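Carnitinyl-CoA dehydratase (Mycobacterium avium, PDB 3R0O) probably catalyses the reversible dehydration of carnitinyl-CoA, as a trimeric member of the enoyl-CoA hydratase/isomerase (crotonase) family. Local coordinates at residues S72-A77 with W96-Y101; K108-A113 with A219-A224; R158-E161 with V167-E170. All coordinates share one frame; numbering follows the deposited sequence.

Interaction 1 of 3, residues S72-A77 with W96-Y101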
ATOM      1  N   SER A  72      13.367  12.917  23.577  1.00 25.21           N
ATOM      2  CA  SER A  72      13.554  12.993  22.143  1.00 24.71           C
ATOM      3  C   SER A  72      14.324  11.798  21.591  1.00 23.50           C
ATOM      4  O   SER A  72      15.443  11.500  22.049  1.00 23.43           O
ATOM      5  CB  SER A  72      14.271  14.308  21.792  1.00 25.13           C
ATOM      6  OG  SER A  72      14.710  14.294  20.447  1.00 26.15           O
ATOM      7  N   PHE A  73      13.708  11.117  20.621  1.00 22.04           N
ATOM      8  CA  PHE A  73      14.353  10.057  19.837  1.00 20.81           C
ATOM      9  C   PHE A  73      15.404  10.685  18.934  1.00 20.50           C
ATOM     10  O   PHE A  73      16.575  10.327  18.992  1.00 21.05           O
ATOM     11  CB  PHE A  73      13.295   9.291  19.009  1.00 20.72           C
ATOM     12  CG  PHE A  73      13.866   8.342  17.956  1.00 18.56           C
ATOM     13  CD1 PHE A  73      14.621   7.227  18.324  1.00 18.12           C
ATOM     14  CD2 PHE A  73      13.585   8.531  16.615  1.00 17.03           C
ATOM     15  CE1 PHE A  73      15.122   6.337  17.366  1.00 17.09           C
ATOM     16  CE2 PHE A  73      14.096   7.656  15.632  1.00 16.54           C
ATOM     17  CZ  PHE A  73      14.856   6.549  16.010  1.00 17.43           C
ATOM     18  N   CYS A  74      14.981  11.637  18.112  1.00 19.82           N
ATOM     19  CA  CYS A  74      15.866  12.356  17.219  1.00 19.87           C
ATOM     20  C   CYS A  74      15.104  13.568  16.718  1.00 20.07           C
ATOM     21  O   CYS A  74      14.029  13.438  16.138  1.00 20.18           O
ATOM     22  CB  CYS A  74      16.312  11.487  16.033  1.00 19.02           C
ATOM     23  SG  CYS A  74      17.332  12.413  14.832  1.00 17.85           S
ATOM     24  N   ALA A  75      15.669  14.740  16.962  1.00 21.57           N
ATOM     25  CA  ALA A  75      15.025  16.012  16.651  1.00 22.89           C
ATOM     26  C   ALA A  75      15.219  16.382  15.186  1.00 23.51           C
ATOM     27  O   ALA A  75      14.581  17.310  14.690  1.00 25.37           O
ATOM     28  CB  ALA A  75      15.580  17.115  17.549  1.00 23.96           C
ATOM     29  N   GLY A  76      16.061  15.632  14.483  1.00 22.53           N
ATOM     30  CA  GLY A  76      16.339  15.896  13.067  1.00 21.86           C
ATOM     31  C   GLY A  76      17.783  16.332  12.885  1.00 22.02           C
ATOM     32  O   GLY A  76      18.659  15.978  13.685  1.00 20.65           O
ATOM     33  N   ALA A  77      18.031  17.085  11.820  1.00 22.69           N
ATOM     34  CA  ALA A  77      19.369  17.574  11.508  1.00 23.89           C
ATOM     35  C   ALA A  77      19.741  18.649  12.532  1.00 25.26           C
ATOM     36  O   ALA A  77      18.878  19.404  12.950  1.00 25.77           O
ATOM     37  CB  ALA A  77      19.387  18.133  10.088  1.00 23.86           C
ATOM     38  N   TRP A  96      25.238   7.118   1.982  1.00 19.45           N
ATOM     39  CA  TRP A  96      24.392   6.566   3.044  1.00 18.45           C
ATOM     40  C   TRP A  96      23.326   7.555   3.497  1.00 18.40           C
ATOM     41  O   TRP A  96      22.369   7.174   4.167  1.00 18.55           O
ATOM     42  CB  TRP A  96      25.225   6.066   4.252  1.00 18.29           C
ATOM     43  CG  TRP A  96      26.092   4.861   3.924  1.00 18.85           C
ATOM     44  CD1 TRP A  96      25.944   4.012   2.849  1.00 16.32           C
ATOM     45  CD2 TRP A  96      27.240   4.385   4.650  1.00 17.74           C
ATOM     46  NE1 TRP A  96      26.928   3.063   2.859  1.00 17.04           N
ATOM     47  CE2 TRP A  96      27.735   3.255   3.949  1.00 19.22           C
ATOM     48  CE3 TRP A  96      27.896   4.804   5.814  1.00 19.30           C
ATOM     49  CZ2 TRP A  96      28.853   2.526   4.380  1.00 17.70           C
ATOM     50  CZ3 TRP A  96      29.018   4.086   6.249  1.00 19.74           C
ATOM     51  CH2 TRP A  96      29.482   2.955   5.533  1.00 20.32           C
ATOM     52  N   GLY A  97      23.495   8.829   3.148  1.00 18.73           N
ATOM     53  CA  GLY A  97      22.513   9.872   3.467  1.00 17.67           C
ATOM     54  C   GLY A  97      22.496  10.238   4.945  1.00 18.36           C
ATOM     55  O   GLY A  97      23.451   9.969   5.691  1.00 17.82           O
ATOM     56  N   PHE A  98      21.378  10.820   5.362  1.00 17.53           N
ATOM     57  CA  PHE A  98      21.171  11.345   6.707  1.00 17.40           C
ATOM     58  C   PHE A  98      21.477  10.320   7.818  1.00 17.37           C
ATOM     59  O   PHE A  98      21.093   9.153   7.725  1.00 16.21           O
ATOM     60  CB  PHE A  98      19.731  11.876   6.813  1.00 17.10           C
ATOM     61  CG  PHE A  98      19.362  12.391   8.168  1.00 17.32           C
ATOM     62  CD1 PHE A  98      19.806  13.647   8.598  1.00 16.19           C
ATOM     63  CD2 PHE A  98      18.556  11.643   9.005  1.00 15.36           C
ATOM     64  CE1 PHE A  98      19.474  14.117   9.848  1.00 16.74           C
ATOM     65  CE2 PHE A  98      18.215  12.128  10.261  1.00 18.18           C
ATOM     66  CZ  PHE A  98      18.682  13.367  10.676  1.00 17.46           C
ATOM     67  N   ALA A  99      22.181  10.801   8.849  1.00 16.66           N
ATOM     68  CA  ALA A  99      22.734   9.997   9.965  1.00 15.40           C
ATOM     69  C   ALA A  99      23.535   8.748   9.575  1.00 15.17           C
ATOM     70  O   ALA A  99      23.795   7.897  10.441  1.00 14.53           O
ATOM     71  CB  ALA A  99      21.650   9.661  11.012  1.00 14.64           C
ATOM     72  N   GLY A 100      23.948   8.656   8.298  1.00 14.91           N
ATOM     73  CA  GLY A 100      24.642   7.470   7.777  1.00 14.14           C
ATOM     74  C   GLY A 100      23.725   6.253   7.809  1.00 14.91           C
ATOM     75  O   GLY A 100      24.186   5.100   7.804  1.00 13.58           O
ATOM     76  N   TYR A 101      22.422   6.524   7.799  1.00 14.08           N
ATOM     77  CA  TYR A 101      21.410   5.516   8.139  1.00 14.45           C
ATOM     78  C   TYR A 101      20.351   5.335   7.044  1.00 13.81           C
ATOM     79  O   TYR A 101      20.025   4.222   6.706  1.00 14.89           O
ATOM     80  CB  TYR A 101      20.724   5.912   9.464  1.00 14.48           C
ATOM     81  CG  TYR A 101      19.818   4.837  10.055  1.00 15.29           C
ATOM     82  CD1 TYR A 101      20.331   3.877  10.910  1.00 14.76           C
ATOM     83  CD2 TYR A 101      18.462   4.785   9.750  1.00 14.64           C
ATOM     84  CE1 TYR A 101      19.530   2.880  11.464  1.00 16.72           C
ATOM     85  CE2 TYR A 101      17.635   3.772  10.300  1.00 15.84           C
ATOM     86  CZ  TYR A 101      18.192   2.835  11.158  1.00 15.68           C
ATOM     87  OH  TYR A 101      17.428   1.855  11.705  1.00 16.65           O
TER
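Phe98 meets Cys74, Gly76 and Ala77 with the rim of its ring, and every contact between the two loops passes through this one aromatic side chain. CG stands anti to the backbone N (chi1 177°), which carries the ring out from segment 96-101 with its far end leading. CE1 approaches Ala77 CA at 3.8 Å and Ala77 CB at 4.0 Å, while CZ rests 3.8 Å from the backbone carbon Gly76 C. Cys74 SG stands near the ring plane and is more distant, 4.5 Å from CZ. The meeting is thus edge-on: the ring abuts the peptide of 76-77 instead of lying over it, and Gly76 O also lies in the plane at the edge. One face receives Ala99 CB, offset toward the rim.

Polar bonds act within each loop. In 72-77 a weak bond runs from Gly76 N to Cys74 SG (3.5 Å). In 96-101 the turn that presents the phenylalanine is closed by Tyr101 N to Phe98 O (2.9 Å) and by Gly100 N to Gly97 O.

Beyond the two loops, Leu125 of helix 121-128 touches both Cys74 and Phe98, and Val39 does the same, so the ring and thiol share apolar neighbours. The loop between strand 62-67 and helix 79-83 occupies the position of the crotonase-family loop that, in relatives, supplies a peptide N-H to the oxyanion hole polarising the thioester carbonyl. The edge of Phe98 packs against that loop, which probably plays the same part here.

Interaction 2 of 3, residues K108-A113 with A219-A224. With EDO (1,2-ethanediol), chain D.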
ATOM      1  N   LYS A 108      20.752  -7.283   8.096  1.00 15.98           N
ATOM      2  CA  LYS A 108      20.254  -7.499   9.453  1.00 16.06           C
ATOM      3  C   LYS A 108      19.005  -6.644   9.716  1.00 15.69           C
ATOM      4  O   LYS A 108      18.939  -5.494   9.293  1.00 14.79           O
ATOM      5  CB  LYS A 108      21.355  -7.166  10.475  1.00 16.89           C
ATOM      6  CG  LYS A 108      22.768  -7.647  10.093  1.00 17.70           C
ATOM      7  CD  LYS A 108      22.826  -9.170   9.853  1.00 17.04           C
ATOM      8  CE  LYS A 108      24.168  -9.570   9.171  1.00 17.46           C
ATOM      9  NZ  LYS A 108      25.272  -9.600  10.149  1.00 18.01           N
ATOM     10  N   PRO A 109      17.984  -7.218  10.381  1.00 15.79           N
ATOM     11  CA  PRO A 109      16.780  -6.421  10.681  1.00 14.95           C
ATOM     12  C   PRO A 109      17.079  -5.268  11.633  1.00 14.63           C
ATOM     13  O   PRO A 109      17.896  -5.400  12.557  1.00 14.03           O
ATOM     14  CB  PRO A 109      15.847  -7.431  11.364  1.00 14.60           C
ATOM     15  CG  PRO A 109      16.246  -8.688  10.862  1.00 16.27           C
ATOM     16  CD  PRO A 109      17.776  -8.634  10.731  1.00 16.11           C
ATOM     17  N   THR A 110      16.456  -4.130  11.375  1.00 13.95           N
ATOM     18  CA  THR A 110      16.703  -2.954  12.188  1.00 12.77           C
ATOM     19  C   THR A 110      15.401  -2.580  12.870  1.00 12.91           C
ATOM     20  O   THR A 110      14.332  -2.634  12.257  1.00 12.32           O
ATOM     21  CB  THR A 110      17.191  -1.782  11.341  1.00 13.39           C
ATOM     22  OG1 THR A 110      16.260  -1.555  10.269  1.00 13.29           O
ATOM     23  CG2 THR A 110      18.615  -2.068  10.743  1.00 10.09           C
ATOM     24  N   ILE A 111      15.499  -2.202  14.135  1.00 13.20           N
ATOM     25  CA  ILE A 111      14.332  -1.822  14.922  1.00 14.06           C
ATOM     26  C   ILE A 111      14.566  -0.428  15.481  1.00 14.72           C
ATOM     27  O   ILE A 111      15.534  -0.221  16.225  1.00 15.24           O
ATOM     28  CB  ILE A 111      14.116  -2.806  16.096  1.00 14.02           C
ATOM     29  CG1 ILE A 111      13.820  -4.220  15.566  1.00 15.88           C
ATOM     30  CG2 ILE A 111      12.947  -2.346  17.014  1.00 14.72           C
ATOM     31  CD1 ILE A 111      14.011  -5.314  16.650  1.00 17.01           C
ATOM     32  N   ALA A 112      13.718   0.540  15.126  1.00 14.24           N
ATOM     33  CA  ALA A 112      13.827   1.845  15.789  1.00 14.00           C
ATOM     34  C   ALA A 112      13.067   1.794  17.119  1.00 15.18           C
ATOM     35  O   ALA A 112      11.862   1.502  17.158  1.00 15.06           O
ATOM     36  CB  ALA A 112      13.302   2.990  14.887  1.00 13.82           C
ATOM     37  N   ALA A 113      13.786   2.074  18.209  1.00 15.86           N
ATOM     38  CA  ALA A 113      13.193   2.129  19.528  1.00 15.85           C
ATOM     39  C   ALA A 113      13.002   3.604  19.833  1.00 16.00           C
ATOM     40  O   ALA A 113      13.931   4.288  20.291  1.00 15.64           O
ATOM     41  CB  ALA A 113      14.110   1.447  20.545  1.00 16.58           C
ATOM     42  N   ALA A 219      17.551 -13.222   4.102  1.00 14.95           N
ATOM     43  CA  ALA A 219      17.054 -13.464   2.738  1.00 14.32           C
ATOM     44  C   ALA A 219      15.646 -12.933   2.597  1.00 13.87           C
ATOM     45  O   ALA A 219      15.314 -12.294   1.592  1.00 13.86           O
ATOM     46  CB  ALA A 219      17.102 -14.969   2.386  1.00 14.66           C
ATOM     47  N   SER A 220      14.818 -13.164   3.619  1.00 13.85           N
ATOM     48  CA  SER A 220      13.458 -12.646   3.634  1.00 13.71           C
ATOM     49  C   SER A 220      13.464 -11.120   3.582  1.00 13.55           C
ATOM     50  O   SER A 220      12.672 -10.518   2.833  1.00 13.20           O
ATOM     51  CB  SER A 220      12.635 -13.188   4.828  1.00 13.45           C
ATOM     52  OG  SER A 220      12.502 -14.618   4.755  1.00 16.58           O
ATOM     53  N   LYS A 221      14.363 -10.491   4.348  1.00 14.06           N
ATOM     54  CA  LYS A 221      14.475  -9.023   4.305  1.00 13.79           C
ATOM     55  C   LYS A 221      14.792  -8.518   2.892  1.00 14.20           C
ATOM     56  O   LYS A 221      14.143  -7.565   2.419  1.00 14.98           O
ATOM     57  CB  LYS A 221      15.485  -8.485   5.321  1.00 13.67           C
ATOM     58  CG  LYS A 221      15.619  -6.987   5.265  1.00 14.97           C
ATOM     59  CD  LYS A 221      16.580  -6.442   6.292  1.00 14.99           C
ATOM     60  CE  LYS A 221      16.764  -4.934   6.035  1.00 15.01           C
ATOM     61  NZ  LYS A 221      17.527  -4.226   7.137  1.00 12.02           N
ATOM     62  N   ARG A 222      15.753  -9.147   2.207  1.00 14.24           N
ATOM     63  CA  ARG A 222      16.083  -8.730   0.823  1.00 14.08           C
ATOM     64  C   ARG A 222      14.914  -8.931  -0.141  1.00 14.15           C
ATOM     65  O   ARG A 222      14.643  -8.045  -0.949  1.00 14.17           O
ATOM     66  CB  ARG A 222      17.346  -9.411   0.275  1.00 13.73           C
ATOM     67  CG  ARG A 222      18.627  -9.073   1.069  1.00 14.10           C
ATOM     68  CD  ARG A 222      19.902  -9.623   0.452  1.00 12.22           C
ATOM     69  NE  ARG A 222      19.928 -11.075   0.535  1.00 14.70           N
ATOM     70  CZ  ARG A 222      20.433 -11.782   1.549  1.00 14.49           C
ATOM     71  NH1 ARG A 222      20.954 -11.175   2.607  1.00 13.58           N
ATOM     72  NH2 ARG A 222      20.411 -13.112   1.496  1.00 15.61           N
ATOM     73  N   VAL A 223      14.232 -10.080  -0.056  1.00 14.16           N
ATOM     74  CA  VAL A 223      13.060 -10.343  -0.906  1.00 14.34           C
ATOM     75  C   VAL A 223      11.960  -9.319  -0.674  1.00 14.54           C
ATOM     76  O   VAL A 223      11.367  -8.811  -1.638  1.00 14.41           O
ATOM     77  CB  VAL A 223      12.489 -11.755  -0.735  1.00 14.82           C
ATOM     78  CG1 VAL A 223      11.161 -11.904  -1.542  1.00 14.54           C
ATOM     79  CG2 VAL A 223      13.503 -12.813  -1.229  1.00 15.07           C
ATOM     80  N   ALA A 224      11.723  -8.995   0.602  1.00 14.84           N
ATOM     81  CA  ALA A 224      10.642  -8.099   0.994  1.00 15.60           C
ATOM     82  C   ALA A 224      10.854  -6.695   0.441  1.00 16.16           C
ATOM     83  O   ALA A 224       9.907  -6.036  -0.006  1.00 17.05           O
ATOM     84  CB  ALA A 224      10.501  -8.059   2.503  1.00 13.70           C
TER
HETATM   85  C1  EDO D 270      19.367   1.204   8.087  1.00 24.28           C
HETATM   86  O1  EDO D 270      19.902  -0.062   7.689  1.00 18.79           O
HETATM   87  C2  EDO D 270      17.861   1.234   7.862  1.00 25.51           C
HETATM   88  O2  EDO D 270      17.296  -0.034   8.237  1.00 30.18           O
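Lys221 reaches from its helix to the carbonyl oxygen of Lys108, the residue two places before strand 110-114. NZ lies 2.9 Å from Lys108 O, with a C=O...N angle of 134°, and stands above the carbonyl plane, 44° out of it, so the bond is not aimed at a lone pair. The rest of the first shell also grips the ammonium: Asp130 forms a salt bridge with NZ through OD2, Ile106 O takes another hydrogen bond, and Phe105 offers a cation-pi contact. The side chain spans the gap fully stretched: CG is anti to the backbone N (chi1 179°) and each later bond is extended too, so that CD also passes 3.9 Å from Lys108 O. Beside these bonds NZ comes within 4.2 Å of Pro109 CA and 4.3 Å of Thr110 OG1.

The hydroxyl of Thr110 looks elsewhere, its OG1 pairing with O2 of a bound 1,2-ethanediol at 2.7 Å. The diol, probably from the crystallisation liquor, is further hydrogen-bonded to His104 O.

In the second shell, Thr110 N donates to the same Asp130 OD2 that meets the lysine and so helps to position it. Lys108 sends its own NZ the other way, to Ala54 O and Val60 O, while the neighbouring helix residue Arg222 pairs with Asp107 and with Glu245 of the second subunit.

A buried ammonium that meets one carboxylate, two main-chain oxygens and an aromatic ring is well compensated and probably remains charged. Asp130, shared between Lys221 and Thr110 N, links helix 214-225 to the start of the strand and probably helps hold the charge of the lysine.

Interaction 3 of 3, residues R158-E161 with V167-E170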
ATOM      1  N   ARG A 158       8.681   7.615   1.339  1.00 14.63           N
ATOM      2  CA  ARG A 158       8.479   6.432   2.184  1.00 14.19           C
ATOM      3  C   ARG A 158       7.186   6.499   2.987  1.00 14.15           C
ATOM      4  O   ARG A 158       6.508   5.489   3.116  1.00 14.09           O
ATOM      5  CB  ARG A 158       9.689   6.134   3.076  1.00 14.27           C
ATOM      6  CG  ARG A 158      10.921   5.651   2.256  1.00 15.33           C
ATOM      7  CD  ARG A 158      12.172   5.445   3.128  1.00 13.36           C
ATOM      8  NE  ARG A 158      13.216   4.732   2.385  1.00 13.81           N
ATOM      9  CZ  ARG A 158      14.488   4.641   2.775  1.00 13.39           C
ATOM     10  NH1 ARG A 158      14.886   5.279   3.870  1.00 11.07           N
ATOM     11  NH2 ARG A 158      15.358   3.948   2.054  1.00 10.09           N
ATOM     12  N   ILE A 159       6.825   7.676   3.503  1.00 13.77           N
ATOM     13  CA  ILE A 159       5.557   7.792   4.228  1.00 13.42           C
ATOM     14  C   ILE A 159       4.341   7.352   3.394  1.00 13.35           C
ATOM     15  O   ILE A 159       3.467   6.696   3.942  1.00 13.17           O
ATOM     16  CB  ILE A 159       5.335   9.198   4.888  1.00 13.90           C
ATOM     17  CG1 ILE A 159       4.247   9.136   5.978  1.00 14.06           C
ATOM     18  CG2 ILE A 159       4.966  10.263   3.851  1.00 12.58           C
ATOM     19  CD1 ILE A 159       4.621   8.405   7.226  1.00 13.42           C
ATOM     20  N   VAL A 160       4.305   7.660   2.086  1.00 13.26           N
ATOM     21  CA  VAL A 160       3.159   7.285   1.237  1.00 13.91           C
ATOM     22  C   VAL A 160       3.051   5.764   1.051  1.00 15.10           C
ATOM     23  O   VAL A 160       2.009   5.248   0.664  1.00 14.48           O
ATOM     24  CB  VAL A 160       3.099   8.049  -0.137  1.00 15.24           C
ATOM     25  CG1 VAL A 160       2.910   9.557   0.061  1.00 14.10           C
ATOM     26  CG2 VAL A 160       4.336   7.829  -0.978  1.00 16.34           C
ATOM     27  N   GLU A 161       4.138   5.057   1.362  1.00 15.10           N
ATOM     28  CA  GLU A 161       4.145   3.623   1.264  1.00 16.70           C
ATOM     29  C   GLU A 161       3.792   2.961   2.579  1.00 16.42           C
ATOM     30  O   GLU A 161       3.391   1.800   2.582  1.00 17.62           O
ATOM     31  CB  GLU A 161       5.538   3.144   0.872  1.00 17.18           C
ATOM     32  CG  GLU A 161       5.937   3.537  -0.524  1.00 20.31           C
ATOM     33  CD  GLU A 161       7.245   2.905  -0.917  1.00 25.63           C
ATOM     34  OE1 GLU A 161       8.165   2.907  -0.063  1.00 27.45           O
ATOM     35  OE2 GLU A 161       7.355   2.431  -2.078  1.00 26.27           O
ATOM     36  N   VAL A 167      -3.936   9.456   4.034  1.00 14.94           N
ATOM     37  CA  VAL A 167      -3.475   9.806   5.391  1.00 14.10           C
ATOM     38  C   VAL A 167      -2.014  10.292   5.297  1.00 14.21           C
ATOM     39  O   VAL A 167      -1.641  11.293   5.906  1.00 14.82           O
ATOM     40  CB  VAL A 167      -3.612   8.581   6.375  1.00 13.63           C
ATOM     41  CG1 VAL A 167      -3.029   8.888   7.732  1.00 13.42           C
ATOM     42  CG2 VAL A 167      -5.080   8.101   6.511  1.00 13.39           C
ATOM     43  N   ALA A 168      -1.191   9.587   4.516  1.00 14.22           N
ATOM     44  CA  ALA A 168       0.179  10.001   4.266  1.00 14.22           C
ATOM     45  C   ALA A 168       0.256  11.416   3.656  1.00 14.76           C
ATOM     46  O   ALA A 168       1.094  12.246   4.064  1.00 15.05           O
ATOM     47  CB  ALA A 168       0.883   8.975   3.377  1.00 13.85           C
ATOM     48  N   LEU A 169      -0.611  11.701   2.688  1.00 15.47           N
ATOM     49  CA  LEU A 169      -0.571  12.978   2.005  1.00 15.81           C
ATOM     50  C   LEU A 169      -0.981  14.087   2.967  1.00 15.98           C
ATOM     51  O   LEU A 169      -0.385  15.162   2.945  1.00 15.49           O
ATOM     52  CB  LEU A 169      -1.460  12.972   0.756  1.00 16.62           C
ATOM     53  CG  LEU A 169      -0.766  12.288  -0.426  1.00 19.89           C
ATOM     54  CD1 LEU A 169      -1.767  11.837  -1.423  1.00 21.71           C
ATOM     55  CD2 LEU A 169       0.319  13.220  -1.066  1.00 21.96           C
ATOM     56  N   GLU A 170      -1.973  13.825   3.828  1.00 15.22           N
ATOM     57  CA  GLU A 170      -2.333  14.812   4.846  1.00 15.64           C
ATOM     58  C   GLU A 170      -1.123  15.163   5.737  1.00 15.26           C
ATOM     59  O   GLU A 170      -0.828  16.341   6.010  1.00 14.80           O
ATOM     60  CB  GLU A 170      -3.501  14.302   5.687  1.00 15.83           C
ATOM     61  CG  GLU A 170      -3.916  15.271   6.770  1.00 17.54           C
ATOM     62  CD  GLU A 170      -5.098  14.761   7.610  1.00 18.85           C
ATOM     63  OE1 GLU A 170      -5.894  13.897   7.149  1.00 16.92           O
ATOM     64  OE2 GLU A 170      -5.229  15.273   8.730  1.00 20.39           O
TER
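Val160 and Ile159 each turn a CG1 branch toward Ala168. In Val160, chi1 of -63° sets CG1 beside the backbone N and anti to the carbonyl carbon, placing that methyl 3.9 Å from Ala168 CB. Ile159, whose CG1 is swung roughly opposite its backbone N (chi1 -162°), brings this carbon to 4.3 Å from the same methyl on another side.

Between the two branches the alanine methyl comes down on the backbone itself: Ala168 CB is 3.5 Å from Ile159 O and 3.6 Å from Val160 CA. The small side chain is consistent with the close approach, 5.0 Å between Val160 CA and Ala168 CA, near the short link between the helices. The contact is therefore van der Waals in character, one methyl set against a turn of the facing helix, and that turn is closed by the bond from Glu161 N to Arg158 O (3.0 Å).

These two segments belong to helices 155-162 and 165-174, successive in the chain and joined by a tight turn from which Leu163 also touches Ala168. Inward, Ile159 packs on Leu127 of helix 121-128 and on Leu188. Outward, Ala224 and Tyr225 of the third subunit meet Val160 and Leu169, so this pair of successive helices lies between its own chain's core and a neighbouring subunit.

How the interactions relate
Interactions 1 and 2 have centres 19 Å apart yet touch: Phe73 CD1 lies 3.6 Å from Ala113 O, and Tyr101 OH lies 3.7 Å from Thr110 CB. Strand 110-114 is bordered by both loops of interaction 1 and, at its start, by the buried lysine of interaction 2, near which the diol is bound. Interaction 3 stands apart within the chain, its nearest atoms about 6 Å from interaction 1 and about 9 Å from interaction 2. Across the trimer, however, Ala224 of one copy packs on Val160 of another, bringing interaction 2 against interaction 3 of a neighbour. Interaction 1 involves the loop that probably serves the active site; the other two lie nearer the subunit interfaces.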